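Local structure of protein YCGM (Escherichia coli, 1NR9) at residues F141-S153 / Q161-P173. The protein is a putative isomerase of the fumarylacetoacetate hydrolase family that holds a magnesium ion, but its function is not firmly established. Sequence-based numbering, arbitrary orientation.
Sequences FTGDPQNTTLSLS and QGTTADMIHKIVP
Q146 bridges the two segments with its side-chain amide, just beyond the open end of an antiparallel beta hairpin made of strands 149-154 and 157-163. Q146 OE1 takes the backbone N-H of I171 at 3.0 Å, in the carbonyl plane, on a lone pair and nearly straight (170°), at the first turn of helix 171-178. The other end of the amide turns to the short 3-10 segment: Q146 NE2 gives a more bent bond, also 3.0 Å, to T164 O, which lies close to the amide plane. The carbonyl of T164 is met from above its plane by NE2 and from the opposite face by M167 N, so two donors grip it. With CG anti to the backbone N (chi1 -163°) and a bend at chi2, the Q146 chain turns back to the other segment although its CB points away.

In the hairpin itself, whose strand 157-163 is outermost within this chain in a four-stranded sheet, L150 and G162 form a hydrogen-bonded pair, L150 N reaching G162 O at 2.9 Å along an almost straight line and G162 N returning a bond to L150 O; T149 faces T163 and S151 faces Q161 in non-hydrogen-bonded pairs. Just before strand 149-154, T148 O receives both T164 N (2.6 Å) and T164 OG1 (2.8 Å), fixing the start of the 3-10 segment. T148 OG1 is hydrogen-bonded to D212 OD1, outside the two segments.

Further out, the K170 chain crosses that of Q146 at about a right angle, K170 CD lying 3.6 Å from Q146 CD, while NZ curls back to the carbonyls of M167 and I168. I171 sets the start of helix 171-178 against L75 and V77 of strand 69-79, in the larger sheet, and I171 CD1 touches P145 CB at 4.1 Å.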
loop_
_atom_site.group_PDB
_atom_site.type_symbol
_atom_site.label_atom_id
_atom_site.label_comp_id
_atom_site.label_asym_id
_atom_site.label_seq_id
_atom_site.Cartn_x
_atom_site.Cartn_y
_atom_site.Cartn_z
ATOM N N PHE A 141 -2.419 19.320 -21.516
ATOM C CA PHE A 141 -1.519 18.314 -22.053
ATOM C C PHE A 141 -1.655 18.357 -23.565
ATOM O O PHE A 141 -2.718 18.041 -24.113
ATOM C CB PHE A 141 -1.928 16.930 -21.536
ATOM C CG PHE A 141 -0.995 15.821 -21.936
ATOM C CD1 PHE A 141 0.225 15.654 -21.293
ATOM C CD2 PHE A 141 -1.343 14.934 -22.957
ATOM C CE1 PHE A 141 1.090 14.616 -21.657
ATOM C CE2 PHE A 141 -0.484 13.893 -23.329
ATOM C CZ PHE A 141 0.737 13.738 -22.674
ATOM N N THR A 142 -0.593 18.763 -24.246
ATOM C CA THR A 142 -0.638 18.821 -25.697
ATOM C C THR A 142 -0.307 17.438 -26.230
ATOM O O THR A 142 0.802 16.943 -26.035
ATOM C CB THR A 142 0.390 19.817 -26.265
ATOM O OG1 THR A 142 0.169 21.117 -25.701
ATOM C CG2 THR A 142 0.254 19.904 -27.775
ATOM N N GLY A 143 -1.274 16.810 -26.890
ATOM C CA GLY A 143 -1.029 15.490 -27.439
ATOM C C GLY A 143 -1.968 14.434 -26.904
ATOM O O GLY A 143 -2.796 14.706 -26.028
ATOM N N ASP A 144 -1.838 13.217 -27.422
ATOM C CA ASP A 144 -2.698 12.124 -26.998
ATOM C C ASP A 144 -2.031 11.242 -25.953
ATOM O O ASP A 144 -1.141 10.439 -26.264
ATOM C CB ASP A 144 -3.121 11.282 -28.206
ATOM C CG ASP A 144 -3.875 10.021 -27.811
ATOM O OD1 ASP A 144 -4.475 9.993 -26.711
ATOM O OD2 ASP A 144 -3.878 9.060 -28.613
ATOM N N PRO A 145 -2.459 11.378 -24.691
ATOM C CA PRO A 145 -1.869 10.565 -23.632
ATOM C C PRO A 145 -1.737 9.122 -24.091
ATOM O O PRO A 145 -0.699 8.496 -23.896
ATOM C CB PRO A 145 -2.868 10.719 -22.499
ATOM C CG PRO A 145 -3.359 12.114 -22.686
ATOM C CD PRO A 145 -3.571 12.199 -24.174
ATOM N N GLN A 146 -2.777 8.604 -24.735
ATOM C CA GLN A 146 -2.756 7.217 -25.184
ATOM C C GLN A 146 -1.741 6.961 -26.280
ATOM O O GLN A 146 -1.518 5.812 -26.686
ATOM C CB GLN A 146 -4.132 6.776 -25.660
ATOM C CG GLN A 146 -4.246 5.272 -25.741
ATOM C CD GLN A 146 -4.014 4.604 -24.391
ATOM O OE1 GLN A 146 -4.848 4.714 -23.479
ATOM N NE2 GLN A 146 -2.876 3.923 -24.248
ATOM N N ASN A 147 -1.128 8.037 -26.763
ATOM C CA ASN A 147 -0.117 7.927 -27.808
ATOM C C ASN A 147 1.013 8.914 -27.532
ATOM O O ASN A 147 1.345 9.771 -28.357
ATOM C CB ASN A 147 -0.738 8.183 -29.178
ATOM C CG ASN A 147 0.216 7.873 -30.313
ATOM O OD1 ASN A 147 0.933 6.864 -30.290
ATOM N ND2 ASN A 147 0.223 8.735 -31.323
ATOM N N THR A 148 1.594 8.756 -26.346
ATOM C CA THR A 148 2.683 9.588 -25.862
ATOM C C THR A 148 4.000 8.811 -25.788
ATOM O O THR A 148 4.018 7.604 -25.528
ATOM C CB THR A 148 2.329 10.172 -24.469
ATOM O OG1 THR A 148 1.436 11.279 -24.637
ATOM C CG2 THR A 148 3.571 10.625 -23.724
ATOM N N THR A 149 5.092 9.534 -26.025
ATOM C CA THR A 149 6.445 8.988 -26.014
ATOM C C THR A 149 7.055 8.896 -24.617
ATOM O O THR A 149 7.023 9.861 -23.859
ATOM C CB THR A 149 7.353 9.853 -26.916
ATOM O OG1 THR A 149 7.351 9.302 -28.236
ATOM C CG2 THR A 149 8.783 9.927 -26.375
ATOM N N LEU A 150 7.611 7.731 -24.288
ATOM C CA LEU A 150 8.255 7.504 -22.990
ATOM C C LEU A 150 9.686 7.013 -23.191
ATOM O O LEU A 150 9.920 6.041 -23.911
ATOM C CB LEU A 150 7.492 6.454 -22.178
ATOM C CG LEU A 150 6.094 6.791 -21.662
ATOM C CD1 LEU A 150 5.528 5.583 -20.929
ATOM C CD2 LEU A 150 6.160 8.013 -20.732
ATOM N N SER A 151 10.648 7.674 -22.557
ATOM C CA SER A 151 12.042 7.265 -22.702
ATOM C C SER A 151 12.867 7.503 -21.452
ATOM O O SER A 151 12.593 8.427 -20.677
ATOM C CB SER A 151 12.692 8.002 -23.871
ATOM O OG SER A 151 12.633 9.401 -23.671
ATOM N N LEU A 152 13.875 6.653 -21.265
ATOM C CA LEU A 152 14.780 6.759 -20.130
ATOM C C LEU A 152 16.206 6.460 -20.564
ATOM O O LEU A 152 16.497 5.400 -21.140
ATOM C CB LEU A 152 14.390 5.781 -19.022
ATOM C CG LEU A 152 15.315 5.713 -17.797
ATOM C CD1 LEU A 152 14.620 4.964 -16.686
ATOM C CD2 LEU A 152 16.608 5.004 -18.133
ATOM N N SER A 153 17.108 7.385 -20.284
ATOM C CA SER A 153 18.491 7.142 -20.641
ATOM C C SER A 153 19.333 7.143 -19.380
ATOM O O SER A 153 19.095 7.916 -18.458
ATOM C CB SER A 153 18.996 8.208 -21.611
ATOM O OG SER A 153 18.964 9.484 -21.007
ATOM N N GLN A 161 12.516 3.054 -24.481
ATOM C CA GLN A 161 11.902 3.870 -25.509
ATOM C C GLN A 161 10.647 3.128 -25.931
ATOM O O GLN A 161 10.686 1.922 -26.166
ATOM C CB GLN A 161 12.852 4.019 -26.697
ATOM C CG GLN A 161 12.178 4.381 -28.012
ATOM C CD GLN A 161 11.430 5.698 -27.951
ATOM O OE1 GLN A 161 12.010 6.737 -27.634
ATOM N NE2 GLN A 161 10.136 5.664 -28.262
ATOM N N GLY A 162 9.534 3.849 -26.008
ATOM C CA GLY A 162 8.275 3.250 -26.401
ATOM C C GLY A 162 7.226 4.337 -26.464
ATOM O O GLY A 162 7.529 5.507 -26.214
ATOM N N THR A 163 5.995 3.961 -26.799
ATOM C CA THR A 163 4.888 4.915 -26.878
ATOM C C THR A 163 3.702 4.382 -26.071
ATOM O O THR A 163 3.587 3.177 -25.817
ATOM C CB THR A 163 4.431 5.134 -28.342
ATOM O OG1 THR A 163 3.374 6.098 -28.384
ATOM C CG2 THR A 163 3.929 3.838 -28.938
ATOM N N THR A 164 2.816 5.280 -25.673
ATOM C CA THR A 164 1.660 4.883 -24.894
ATOM C C THR A 164 0.711 3.987 -25.680
ATOM O O THR A 164 -0.111 3.271 -25.105
ATOM C CB THR A 164 0.921 6.108 -24.430
ATOM O OG1 THR A 164 1.862 7.010 -23.848
ATOM C CG2 THR A 164 -0.114 5.734 -23.400
ATOM N N ALA A 165 0.827 4.023 -27.000
ATOM C CA ALA A 165 -0.024 3.201 -27.841
ATOM C C ALA A 165 0.268 1.701 -27.663
ATOM O O ALA A 165 -0.559 0.861 -28.017
ATOM C CB ALA A 165 0.159 3.607 -29.297
ATOM N N ASP A 166 1.430 1.362 -27.109
ATOM C CA ASP A 166 1.792 -0.045 -26.914
ATOM C C ASP A 166 1.277 -0.649 -25.607
ATOM O O ASP A 166 1.670 -1.755 -25.225
ATOM C CB ASP A 166 3.312 -0.229 -26.973
ATOM C CG ASP A 166 3.901 0.176 -28.309
ATOM O OD1 ASP A 166 3.346 -0.227 -29.353
ATOM O OD2 ASP A 166 4.929 0.890 -28.309
HETATM N N MSE A 167 0.409 0.080 -24.913
HETATM C CA MSE A 167 -0.164 -0.395 -23.659
HETATM C C MSE A 167 -1.189 -1.483 -23.962
HETATM O O MSE A 167 -1.952 -1.358 -24.920
HETATM C CB MSE A 167 -0.876 0.755 -22.961
HETATM C CG MSE A 167 -0.305 1.172 -21.630
HETATM SE SE MSE A 167 -1.312 2.685 -20.952
HETATM C CE MSE A 167 -2.194 1.873 -19.453
ATOM N N ILE A 168 -1.220 -2.544 -23.161
ATOM C CA ILE A 168 -2.202 -3.602 -23.388
ATOM C C ILE A 168 -3.576 -3.084 -22.961
ATOM O O ILE A 168 -4.517 -3.055 -23.765
ATOM C CB ILE A 168 -1.876 -4.862 -22.583
ATOM C CG1 ILE A 168 -0.476 -5.345 -22.937
ATOM C CG2 ILE A 168 -2.903 -5.945 -22.873
ATOM C CD1 ILE A 168 -0.250 -5.463 -24.420
ATOM N N HIS A 169 -3.680 -2.685 -21.692
ATOM C CA HIS A 169 -4.912 -2.113 -21.142
ATOM C C HIS A 169 -4.699 -0.603 -21.200
ATOM O O HIS A 169 -3.785 -0.074 -20.575
ATOM C CB HIS A 169 -5.100 -2.558 -19.698
ATOM C CG HIS A 169 -5.040 -4.040 -19.520
ATOM N ND1 HIS A 169 -6.144 -4.852 -19.668
ATOM C CD2 HIS A 169 -3.996 -4.864 -19.265
ATOM C CE1 HIS A 169 -5.780 -6.114 -19.513
ATOM N NE2 HIS A 169 -4.482 -6.149 -19.267
ATOM N N LYS A 170 -5.529 0.087 -21.971
ATOM C CA LYS A 170 -5.396 1.531 -22.115
ATOM C C LYS A 170 -5.542 2.255 -20.769
ATOM O O LYS A 170 -5.867 1.643 -19.753
ATOM C CB LYS A 170 -6.430 2.026 -23.131
ATOM C CG LYS A 170 -6.417 1.210 -24.425
ATOM C CD LYS A 170 -5.039 1.250 -25.086
ATOM C CE LYS A 170 -4.890 0.236 -26.223
ATOM N NZ LYS A 170 -4.930 -1.178 -25.737
ATOM N N ILE A 171 -5.312 3.562 -20.769
ATOM C CA ILE A 171 -5.388 4.336 -19.544
ATOM C C ILE A 171 -6.745 4.405 -18.864
ATOM O O ILE A 171 -6.848 4.017 -17.707
ATOM C CB ILE A 171 -4.875 5.768 -19.755
ATOM C CG1 ILE A 171 -3.425 5.728 -20.247
ATOM C CG2 ILE A 171 -4.980 6.561 -18.446
ATOM C CD1 ILE A 171 -2.827 7.104 -20.502
ATOM N N VAL A 172 -7.790 4.890 -19.532
ATOM C CA VAL A 172 -9.074 4.950 -18.832
ATOM C C VAL A 172 -9.640 3.560 -18.484
ATOM O O VAL A 172 -10.281 3.396 -17.447
ATOM C CB VAL A 172 -10.155 5.770 -19.604
ATOM C CG1 VAL A 172 -9.556 7.044 -20.166
ATOM C CG2 VAL A 172 -10.791 4.931 -20.673
ATOM N N PRO A 173 -9.415 2.542 -19.335
ATOM C CA PRO A 173 -9.964 1.228 -18.974
ATOM C C PRO A 173 -9.286 0.684 -17.719
ATOM O O PRO A 173 -9.948 0.207 -16.793
ATOM C CB PRO A 173 -9.654 0.362 -20.202
ATOM C CG PRO A 173 -9.601 1.346 -21.319
ATOM C CD PRO A 173 -8.859 2.515 -20.699
#